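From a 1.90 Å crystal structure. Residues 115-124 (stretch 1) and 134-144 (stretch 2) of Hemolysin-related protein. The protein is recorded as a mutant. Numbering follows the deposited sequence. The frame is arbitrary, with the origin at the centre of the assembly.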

ATOM      1  N   SER A 115      -2.581  -6.533  22.376  1.00 14.39           N
ATOM      2  CA  SER A 115      -1.203  -6.935  22.634  1.00 16.39           C
ATOM      3  C   SER A 115      -1.190  -8.254  23.392  1.00 17.72           C
ATOM      4  O   SER A 115      -2.223  -8.734  23.867  1.00 18.76           O
ATOM      5  CB  SER A 115      -0.455  -5.867  23.436  1.00 21.72           C
ATOM      6  OG  SER A 115      -0.809  -5.925  24.804  1.00 22.68           O
ATOM      7  N   THR A 116       0.008  -8.820  23.528  1.00 17.30           N
ATOM      8  CA  THR A 116       0.211  -9.972  24.396  1.00 17.15           C
ATOM      9  C   THR A 116       1.676 -10.009  24.814  1.00 18.45           C
ATOM     10  O   THR A 116       2.492  -9.185  24.385  1.00 18.45           O
ATOM     11  CB  THR A 116      -0.222 -11.273  23.707  1.00 20.30           C
ATOM     12  OG1 THR A 116      -0.334 -12.323  24.683  1.00 20.32           O
ATOM     13  CG2 THR A 116       0.772 -11.681  22.626  1.00 21.20           C
ATOM     14  N   SER A 117       1.996 -10.972  25.676  1.00 15.62           N
ATOM     15  CA  SER A 117       3.366 -11.251  26.076  1.00 20.32           C
ATOM     16  C   SER A 117       3.526 -12.754  26.235  1.00 21.57           C
ATOM     17  O   SER A 117       2.554 -13.512  26.193  1.00 19.78           O
ATOM     18  CB  SER A 117       3.725 -10.548  27.390  1.00 21.31           C
ATOM     19  OG  SER A 117       3.297 -11.335  28.488  1.00 19.74           O
ATOM     20  N   ALA A 118       4.770 -13.185  26.444  1.00 20.28           N
ATOM     21  CA  ALA A 118       5.028 -14.589  26.717  1.00 18.78           C
ATOM     22  C   ALA A 118       4.638 -14.980  28.132  1.00 21.30           C
ATOM     23  O   ALA A 118       4.672 -16.169  28.459  1.00 23.72           O
ATOM     24  CB  ALA A 118       6.506 -14.904  26.485  1.00 21.46           C
ATOM     25  N   LEU A 119       4.277 -14.009  28.971  1.00 21.26           N
ATOM     26  CA  LEU A 119       3.986 -14.242  30.376  1.00 23.52           C
ATOM     27  C   LEU A 119       2.497 -14.406  30.657  1.00 25.23           C
ATOM     28  O   LEU A 119       2.134 -14.706  31.798  1.00 26.15           O
ATOM     29  CB  LEU A 119       4.525 -13.077  31.223  1.00 23.94           C
ATOM     30  CG  LEU A 119       5.965 -12.648  30.922  1.00 32.56           C
ATOM     31  CD1 LEU A 119       6.360 -11.471  31.800  1.00 37.05           C
ATOM     32  CD2 LEU A 119       6.934 -13.799  31.116  1.00 35.41           C
ATOM     33  N   THR A 120       1.637 -14.198  29.661  1.00 20.89           N
ATOM     34  CA  THR A 120       0.196 -14.299  29.827  1.00 20.77           C
ATOM     35  C   THR A 120      -0.377 -15.318  28.847  1.00 19.05           C
ATOM     36  O   THR A 120       0.138 -15.468  27.733  1.00 19.47           O
ATOM     37  CB  THR A 120      -0.504 -12.948  29.604  1.00 22.23           C
ATOM     38  OG1 THR A 120      -1.923 -13.111  29.696  1.00 23.68           O
ATOM     39  CG2 THR A 120      -0.191 -12.390  28.237  1.00 21.05           C
ATOM     40  N   PRO A 121      -1.440 -16.030  29.222  1.00 19.52           N
ATOM     41  CA  PRO A 121      -2.117 -16.916  28.266  1.00 19.69           C
ATOM     42  C   PRO A 121      -3.138 -16.221  27.379  1.00 18.12           C
ATOM     43  O   PRO A 121      -3.812 -16.900  26.598  1.00 18.10           O
ATOM     44  CB  PRO A 121      -2.799 -17.945  29.181  1.00 23.96           C
ATOM     45  CG  PRO A 121      -3.020 -17.245  30.459  1.00 26.27           C
ATOM     46  CD  PRO A 121      -1.942 -16.205  30.597  1.00 23.35           C
ATOM     47  N   TYR A 122      -3.249 -14.895  27.459  1.00 17.03           N
ATOM     48  CA  TYR A 122      -4.297 -14.146  26.780  1.00 17.70           C
ATOM     49  C   TYR A 122      -3.725 -13.111  25.824  1.00 18.43           C
ATOM     50  O   TYR A 122      -2.679 -12.509  26.078  1.00 18.09           O
ATOM     51  CB  TYR A 122      -5.214 -13.426  27.792  1.00 17.23           C
ATOM     52  CG  TYR A 122      -6.055 -14.412  28.545  1.00 17.15           C
ATOM     53  CD1 TYR A 122      -7.159 -14.996  27.947  1.00 17.86           C
ATOM     54  CD2 TYR A 122      -5.715 -14.808  29.833  1.00 18.63           C
ATOM     55  CE1 TYR A 122      -7.911 -15.929  28.609  1.00 17.86           C
ATOM     56  CE2 TYR A 122      -6.463 -15.746  30.505  1.00 18.09           C
ATOM     57  CZ  TYR A 122      -7.564 -16.304  29.886  1.00 19.84           C
ATOM     58  OH  TYR A 122      -8.320 -17.248  30.537  1.00 23.61           O
ATOM     59  N   ILE A 123      -4.440 -12.910  24.719  1.00 17.22           N
ATOM     60  CA  ILE A 123      -4.376 -11.635  24.019  1.00 17.85           C
ATOM     61  C   ILE A 123      -5.163 -10.622  24.844  1.00 19.57           C
ATOM     62  O   ILE A 123      -6.351 -10.818  25.131  1.00 18.64           O
ATOM     63  CB  ILE A 123      -4.919 -11.760  22.591  1.00 20.72           C
ATOM     64  CG1 ILE A 123      -3.953 -12.599  21.741  1.00 24.27           C
ATOM     65  CG2 ILE A 123      -5.110 -10.385  21.953  1.00 20.25           C
ATOM     66  CD1 ILE A 123      -4.544 -13.087  20.453  1.00 28.93           C
ATOM     67  N   ASN A 124      -4.496  -9.551  25.259  1.00 17.58           N
ATOM     68  CA  ASN A 124      -5.108  -8.517  26.078  1.00 19.74           C
ATOM     69  C   ASN A 124      -5.591  -7.379  25.196  1.00 18.60           C
ATOM     70  O   ASN A 124      -4.831  -6.856  24.379  1.00 19.12           O
ATOM     71  CB  ASN A 124      -4.117  -7.992  27.114  1.00 22.23           C
ATOM     72  CG  ASN A 124      -3.760  -9.039  28.131  1.00 26.25           C
ATOM     73  OD1 ASN A 124      -4.641  -9.704  28.682  1.00 24.84           O
ATOM     74  ND2 ASN A 124      -2.466  -9.228  28.360  1.00 27.97           N
TER
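Stretch 2, residues 134-144: KQLLKSASGWR

Stretch 2 enters as a β-strand, Lys134 to Leu137, running antiparallel to strand 122-124 with 153° between their directions and a closest axis approach of 4.4 Å. Lys134 is already within the strand; its CA-to-CB bond points sideways and its side-chain end leads away. Gln135 lies on the same sheet face as Asn124, where complementary amides meet: Gln135 NE2 donates to Asn124 OD1 at 2.9 Å. Leu136 forms the hydrogen-bonded pair with Ile123: Ile123 N reaches Leu136 O at 2.8 Å, and Leu136 N reaches Ile123 O at 3.1 Å. Ile123 CB lies 4.3 Å from Leu136 CB on the opposite face from Gln135, an apolar pairing suited to a buried position. Leu137 returns to the sheet face that carries Tyr122, its CD1 lying 4.2 Å from the centroid of the Tyr122 ring in an off-centre CH-π contact.

At Lys138 the strand has ended, yet its N still donates to Pro121 O at 2.9 Å. The long side chain, m-t-m-t, carries its ammonium into a buried polar pocket, where Lys138 NZ donates to Thr116 OG1 and Thr120 O, each at 2.8 Å. The chain returns at Gly142, whose positive phi (72°) favours glycine; Ala118 CB packs 3.7 Å from Gly142 C. A water accepts from Gly142 N at 2.8 Å and donates to Thr120 O at 3.0 Å. Trp143 lies in a 3-10 segment; its CA-to-CB bond points away.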

ATOM      1  N   LYS A 134     -11.172  -6.718  27.016  1.00 20.97           N
ATOM      2  CA  LYS A 134     -11.425  -8.091  26.609  1.00 20.46           C
ATOM      3  C   LYS A 134     -10.134  -8.888  26.680  1.00 21.99           C
ATOM      4  O   LYS A 134      -9.028  -8.340  26.598  1.00 19.16           O
ATOM      5  CB  LYS A 134     -11.998  -8.185  25.187  1.00 21.31           C
ATOM      6  CG  LYS A 134     -13.420  -7.689  25.049  1.00 28.79           C
ATOM      7  CD  LYS A 134     -14.127  -8.329  23.848  1.00 34.38           C
ATOM      8  CE  LYS A 134     -14.468  -9.795  24.117  1.00 41.89           C
ATOM      9  NZ  LYS A 134     -15.287 -10.396  23.036  1.00 50.02           N
ATOM     10  N   GLN A 135     -10.294 -10.199  26.836  1.00 18.24           N
ATOM     11  CA  GLN A 135      -9.191 -11.141  26.768  1.00 19.39           C
ATOM     12  C   GLN A 135      -9.611 -12.321  25.906  1.00 20.31           C
ATOM     13  O   GLN A 135     -10.759 -12.774  25.971  1.00 20.59           O
ATOM     14  CB  GLN A 135      -8.771 -11.614  28.165  1.00 20.80           C
ATOM     15  CG  GLN A 135      -8.158 -10.505  29.011  1.00 25.31           C
ATOM     16  CD  GLN A 135      -7.723 -10.980  30.379  1.00 28.16           C
ATOM     17  OE1 GLN A 135      -8.546 -11.389  31.190  1.00 30.96           O
ATOM     18  NE2 GLN A 135      -6.422 -10.927  30.643  1.00 28.10           N
ATOM     19  N   LEU A 136      -8.681 -12.798  25.085  1.00 17.57           N
ATOM     20  CA  LEU A 136      -8.894 -13.956  24.220  1.00 17.16           C
ATOM     21  C   LEU A 136      -7.803 -14.973  24.517  1.00 17.03           C
ATOM     22  O   LEU A 136      -6.613 -14.653  24.425  1.00 17.23           O
ATOM     23  CB  LEU A 136      -8.860 -13.569  22.741  1.00 17.27           C
ATOM     24  CG  LEU A 136      -9.628 -12.317  22.318  1.00 20.56           C
ATOM     25  CD1 LEU A 136      -9.356 -12.012  20.852  1.00 22.39           C
ATOM     26  CD2 LEU A 136     -11.122 -12.470  22.571  1.00 22.89           C
ATOM     27  N   LEU A 137      -8.207 -16.187  24.880  1.00 17.67           N
ATOM     28  CA  LEU A 137      -7.243 -17.228  25.214  1.00 18.00           C
ATOM     29  C   LEU A 137      -6.439 -17.617  23.979  1.00 18.18           C
ATOM     30  O   LEU A 137      -7.007 -17.916  22.925  1.00 17.09           O
ATOM     31  CB  LEU A 137      -7.970 -18.445  25.769  1.00 17.52           C
ATOM     32  CG  LEU A 137      -7.104 -19.596  26.291  1.00 19.02           C
ATOM     33  CD1 LEU A 137      -6.356 -19.178  27.545  1.00 20.79           C
ATOM     34  CD2 LEU A 137      -7.961 -20.833  26.559  1.00 21.21           C
ATOM     35  N   LYS A 138      -5.116 -17.637  24.118  1.00 16.72           N
ATOM     36  CA  LYS A 138      -4.244 -17.864  22.979  1.00 18.28           C
ATOM     37  C   LYS A 138      -4.138 -19.349  22.645  1.00 20.52           C
ATOM     38  O   LYS A 138      -4.364 -20.230  23.481  1.00 17.45           O
ATOM     39  CB  LYS A 138      -2.849 -17.302  23.254  1.00 19.52           C
ATOM     40  CG  LYS A 138      -2.803 -15.780  23.304  1.00 19.74           C
ATOM     41  CD  LYS A 138      -1.393 -15.242  23.456  1.00 21.07           C
ATOM     42  CE  LYS A 138      -0.799 -15.618  24.798  1.00 21.06           C
ATOM     43  NZ  LYS A 138       0.542 -14.981  24.999  1.00 20.20           N
ATOM     44  N   SER A 139      -3.752 -19.616  21.397  1.00 20.34           N
ATOM     45  CA  SER A 139      -3.520 -20.984  20.954  1.00 20.34           C
ATOM     46  C   SER A 139      -2.268 -21.566  21.599  1.00 20.28           C
ATOM     47  O   SER A 139      -2.291 -22.683  22.127  1.00 20.10           O
ATOM     48  CB  SER A 139      -3.401 -21.016  19.429  1.00 20.63           C
ATOM     49  OG  SER A 139      -3.171 -22.332  18.971  1.00 21.92           O
ATOM     50  N   ALA A 140      -1.165 -20.834  21.547  1.00 19.61           N
ATOM     51  CA  ALA A 140       0.113 -21.308  22.052  1.00 24.16           C
ATOM     52  C   ALA A 140       0.463 -20.578  23.345  1.00 24.93           C
ATOM     53  O   ALA A 140      -0.237 -19.661  23.786  1.00 23.30           O
ATOM     54  CB  ALA A 140       1.202 -21.111  21.000  1.00 25.41           C
ATOM     55  N   SER A 141       1.564 -20.995  23.954  1.00 24.76           N
ATOM     56  CA  SER A 141       2.053 -20.360  25.165  1.00 33.06           C
ATOM     57  C   SER A 141       3.519 -20.002  24.986  1.00 30.66           C
ATOM     58  O   SER A 141       4.223 -20.557  24.134  1.00 31.36           O
ATOM     59  CB  SER A 141       1.860 -21.271  26.387  1.00 45.35           C
ATOM     60  OG  SER A 141       2.236 -22.598  26.078  1.00 55.97           O
ATOM     61  N   GLY A 142       3.966 -19.038  25.783  1.00 26.25           N
ATOM     62  CA  GLY A 142       5.365 -18.666  25.756  1.00 27.70           C
ATOM     63  C   GLY A 142       5.747 -17.916  24.490  1.00 25.89           C
ATOM     64  O   GLY A 142       4.933 -17.230  23.855  1.00 19.29           O
ATOM     65  N   TRP A 143       7.023 -18.055  24.118  1.00 24.51           N
ATOM     66  CA  TRP A 143       7.546 -17.279  23.001  1.00 24.51           C
ATOM     67  C   TRP A 143       6.814 -17.603  21.704  1.00 18.10           C
ATOM     68  O   TRP A 143       6.720 -16.745  20.820  1.00 20.60           O
ATOM     69  CB  TRP A 143       9.050 -17.517  22.842  1.00 27.44           C
ATOM     70  CG  TRP A 143       9.405 -18.900  22.415  1.00 35.80           C
ATOM     71  CD1 TRP A 143       9.732 -19.947  23.223  1.00 39.31           C
ATOM     72  CD2 TRP A 143       9.477 -19.392  21.071  1.00 41.48           C
ATOM     73  NE1 TRP A 143       9.999 -21.064  22.468  1.00 42.61           N
ATOM     74  CE2 TRP A 143       9.851 -20.749  21.143  1.00 44.10           C
ATOM     75  CE3 TRP A 143       9.261 -18.817  19.813  1.00 42.04           C
ATOM     76  CZ2 TRP A 143      10.009 -21.542  20.009  1.00 44.69           C
ATOM     77  CZ3 TRP A 143       9.419 -19.607  18.690  1.00 42.41           C
ATOM     78  CH2 TRP A 143       9.789 -20.954  18.795  1.00 44.14           C
ATOM     79  N   ARG A 144       6.262 -18.813  21.581  1.00 17.96           N
ATOM     80  CA  ARG A 144       5.557 -19.202  20.363  1.00 19.17           C
ATOM     81  C   ARG A 144       4.246 -18.447  20.160  1.00 17.68           C
ATOM     82  O   ARG A 144       3.649 -18.557  19.082  1.00 18.73           O
ATOM     83  CB  ARG A 144       5.281 -20.704  20.376  1.00 19.53           C
TER
HETATM   84  O   HOH W   1       1.917 -17.789  27.287  1.00 36.50           O